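Local coordinates for protein beta-fructofuranosidase (Arabidopsis thaliana, PDB 2OXB) that hydrolyses sucrose and 1-kestose, and less readily neokestose and levan, as a cell-wall invertase of glycosyl hydrolase family 32, at residues Lys349-Gly354 with Gln519-Leu524. The protein carries 1 engineered substitution. Residues are numbered along the deposited sequence; the frame is centred on the assembly and turned at random.
Sequences KVLKSG and QSVDVL
Val523 holds CG1 anti to its backbone N (chi1 -172°), which leaves CG2 beside that nitrogen and turned to the neighbouring strand, where it meets Leu351. On the other face of the sheet, with CG anti to the carbonyl carbon in Asp522 (chi1 -80°) and CG1 likewise in Val350, the two side chains lie side by side and point the same way. The second torsion of Asp522 then sets OD1 against Val350 CG1, a carboxylate beside a methyl at a non-hydrogen-bonded pair. Its other oxygen, OD2, has long, weak ion pairs with Lys374 and Arg376 on the far side of 519-524.

The face formed by Leu351, Val521 and Val523 is apolar. Leu351 CD1 approaches Val523 CG2 to 3.5 Å, the two side chains crossing at a slant, while Leu351 CB lies 4.2 Å from Val521 CG2. Phe373 and Val371 of strand 367-374 flank Leu351 and Val523, and Phe409 from the second sheet packs on Val521.

Two backbone bonds bracket the Lys349-Val523 pair: Lys349 N to Val523 O at 3.2 Å, and Val523 N to Lys349 O at 3.0 Å. Two residues farther on, beyond the pair Val350-Asp522, Leu351 N reaches Val521 O at 3.1 Å with a more bent N-H angle of 136°. Past this bond the side chain of Ser520 meets backbone atoms of 349-354: CB abuts Leu351 O, which accepts a hydrogen bond from Asn515, and OG of Ser520 lies 2.7 Å from Ser353 N. The hydroxyl of Ser353 is bonded to Gly517 O.

Strand 344-351 is an outermost strand of its six-stranded sheet, paired here with 521-530. This edge pairing, with Val521 packed on Phe409 of the second sheet, belongs to the C-terminal beta-sandwich of family 32 enzymes, away from the sucrose site.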
ATOM      1  N   LYS A 349     -23.486   5.350  22.472  1.00 40.31           N
ATOM      2  CA  LYS A 349     -24.551   6.057  21.738  1.00 40.27           C
ATOM      3  C   LYS A 349     -25.253   5.091  20.788  1.00 40.28           C
ATOM      4  O   LYS A 349     -24.621   4.401  19.992  1.00 40.60           O
ATOM      5  CB  LYS A 349     -24.016   7.247  20.916  1.00 40.21           C
ATOM      6  CG  LYS A 349     -23.688   8.539  21.696  1.00 37.33           C
ATOM      7  CD  LYS A 349     -24.913   9.234  22.314  1.00 37.07           C
ATOM      8  CE  LYS A 349     -25.908   9.784  21.295  1.00 34.93           C
ATOM      9  NZ  LYS A 349     -26.781   8.734  20.716  1.00 34.59           N
ATOM     10  N   VAL A 350     -26.574   5.059  20.877  1.00 39.51           N
ATOM     11  CA  VAL A 350     -27.365   4.174  20.051  1.00 36.74           C
ATOM     12  C   VAL A 350     -27.531   4.701  18.634  1.00 35.29           C
ATOM     13  O   VAL A 350     -27.576   5.911  18.399  1.00 33.82           O
ATOM     14  CB  VAL A 350     -28.720   3.975  20.686  1.00 36.53           C
ATOM     15  CG1 VAL A 350     -28.551   3.190  21.965  1.00 36.77           C
ATOM     16  CG2 VAL A 350     -29.341   5.337  20.996  1.00 36.97           C
ATOM     17  N   LEU A 351     -27.606   3.768  17.691  1.00 34.41           N
ATOM     18  CA  LEU A 351     -27.773   4.082  16.275  1.00 32.91           C
ATOM     19  C   LEU A 351     -29.037   3.412  15.788  1.00 30.72           C
ATOM     20  O   LEU A 351     -28.988   2.334  15.212  1.00 30.74           O
ATOM     21  CB  LEU A 351     -26.564   3.583  15.475  1.00 33.09           C
ATOM     22  CG  LEU A 351     -25.468   4.613  15.207  1.00 32.77           C
ATOM     23  CD1 LEU A 351     -24.191   3.922  14.796  1.00 34.14           C
ATOM     24  CD2 LEU A 351     -25.945   5.564  14.128  1.00 33.19           C
ATOM     25  N   LYS A 352     -30.170   4.057  16.044  1.00 30.69           N
ATOM     26  CA  LYS A 352     -31.474   3.534  15.643  1.00 30.65           C
ATOM     27  C   LYS A 352     -31.522   3.241  14.150  1.00 29.38           C
ATOM     28  O   LYS A 352     -30.762   3.811  13.375  1.00 29.71           O
ATOM     29  CB  LYS A 352     -32.572   4.533  16.015  1.00 30.68           C
ATOM     30  CG  LYS A 352     -32.828   4.614  17.512  1.00 32.83           C
ATOM     31  CD  LYS A 352     -32.965   6.058  18.008  1.00 35.87           C
ATOM     32  CE  LYS A 352     -31.596   6.753  18.200  1.00 35.62           C
ATOM     33  NZ  LYS A 352     -30.806   6.939  16.935  1.00 36.88           N
ATOM     34  N   SER A 353     -32.412   2.342  13.749  1.00 28.25           N
ATOM     35  CA  SER A 353     -32.524   1.999  12.343  1.00 28.46           C
ATOM     36  C   SER A 353     -32.486   3.238  11.439  1.00 28.34           C
ATOM     37  O   SER A 353     -33.381   4.089  11.484  1.00 26.66           O
ATOM     38  CB  SER A 353     -33.809   1.205  12.090  1.00 27.41           C
ATOM     39  OG  SER A 353     -33.871   0.744  10.745  1.00 27.80           O
ATOM     40  N   GLY A 354     -31.424   3.335  10.637  1.00 29.06           N
ATOM     41  CA  GLY A 354     -31.259   4.441   9.703  1.00 29.70           C
ATOM     42  C   GLY A 354     -30.908   5.778  10.322  1.00 29.26           C
ATOM     43  O   GLY A 354     -31.278   6.824   9.784  1.00 29.34           O
ATOM     44  N   GLN A 519     -31.806  -3.665  11.816  1.00 37.88           N
ATOM     45  CA  GLN A 519     -31.432  -3.718  13.223  1.00 35.92           C
ATOM     46  C   GLN A 519     -30.513  -2.556  13.567  1.00 36.12           C
ATOM     47  O   GLN A 519     -29.663  -2.160  12.768  1.00 35.64           O
ATOM     48  CB  GLN A 519     -30.712  -5.031  13.549  1.00 33.08           C
ATOM     49  CG  GLN A 519     -31.524  -6.302  13.349  1.00 31.77           C
ATOM     50  CD  GLN A 519     -32.840  -6.305  14.113  1.00 29.90           C
ATOM     51  OE1 GLN A 519     -33.892  -6.046  13.540  1.00 29.33           O
ATOM     52  NE2 GLN A 519     -32.785  -6.605  15.408  1.00 28.09           N
ATOM     53  N   SER A 520     -30.701  -2.020  14.767  1.00 37.35           N
ATOM     54  CA  SER A 520     -29.908  -0.907  15.284  1.00 37.47           C
ATOM     55  C   SER A 520     -28.644  -1.415  15.999  1.00 36.34           C
ATOM     56  O   SER A 520     -28.708  -2.344  16.806  1.00 37.22           O
ATOM     57  CB  SER A 520     -30.754  -0.098  16.278  1.00 37.20           C
ATOM     58  OG  SER A 520     -31.919   0.439  15.664  1.00 39.88           O
ATOM     59  N   VAL A 521     -27.500  -0.810  15.705  1.00 34.30           N
ATOM     60  CA  VAL A 521     -26.250  -1.209  16.352  1.00 34.13           C
ATOM     61  C   VAL A 521     -25.817  -0.140  17.346  1.00 33.98           C
ATOM     62  O   VAL A 521     -26.331   0.974  17.307  1.00 33.01           O
ATOM     63  CB  VAL A 521     -25.119  -1.418  15.325  1.00 34.13           C
ATOM     64  CG1 VAL A 521     -25.381  -2.681  14.514  1.00 34.55           C
ATOM     65  CG2 VAL A 521     -25.028  -0.211  14.406  1.00 33.68           C
ATOM     66  N   ASP A 522     -24.874  -0.473  18.227  1.00 34.99           N
ATOM     67  CA  ASP A 522     -24.393   0.479  19.240  1.00 35.32           C
ATOM     68  C   ASP A 522     -22.942   0.946  19.052  1.00 36.13           C
ATOM     69  O   ASP A 522     -22.086   0.214  18.542  1.00 35.66           O
ATOM     70  CB  ASP A 522     -24.551  -0.113  20.649  1.00 35.68           C
ATOM     71  CG  ASP A 522     -25.973   0.012  21.187  1.00 37.49           C
ATOM     72  OD1 ASP A 522     -26.533   1.131  21.169  1.00 38.51           O
ATOM     73  OD2 ASP A 522     -26.530  -1.002  21.647  1.00 39.17           O
ATOM     74  N   VAL A 523     -22.678   2.183  19.462  1.00 36.89           N
ATOM     75  CA  VAL A 523     -21.340   2.762  19.376  1.00 37.23           C
ATOM     76  C   VAL A 523     -20.723   2.618  20.762  1.00 36.01           C
ATOM     77  O   VAL A 523     -21.033   3.376  21.670  1.00 37.73           O
ATOM     78  CB  VAL A 523     -21.398   4.267  18.975  1.00 38.12           C
ATOM     79  CG1 VAL A 523     -19.994   4.796  18.699  1.00 38.20           C
ATOM     80  CG2 VAL A 523     -22.263   4.433  17.729  1.00 40.80           C
ATOM     81  N   LEU A 524     -19.867   1.622  20.925  1.00 34.77           N
ATOM     82  CA  LEU A 524     -19.231   1.378  22.205  1.00 34.09           C
ATOM     83  C   LEU A 524     -18.292   2.523  22.549  1.00 34.95           C
ATOM     84  O   LEU A 524     -18.074   2.842  23.717  1.00 35.89           O
ATOM     85  CB  LEU A 524     -18.441   0.081  22.142  1.00 32.04           C
ATOM     86  CG  LEU A 524     -17.933  -0.448  23.475  1.00 30.20           C
ATOM     87  CD1 LEU A 524     -19.086  -1.034  24.266  1.00 27.60           C
ATOM     88  CD2 LEU A 524     -16.872  -1.497  23.210  1.00 30.27           C
TER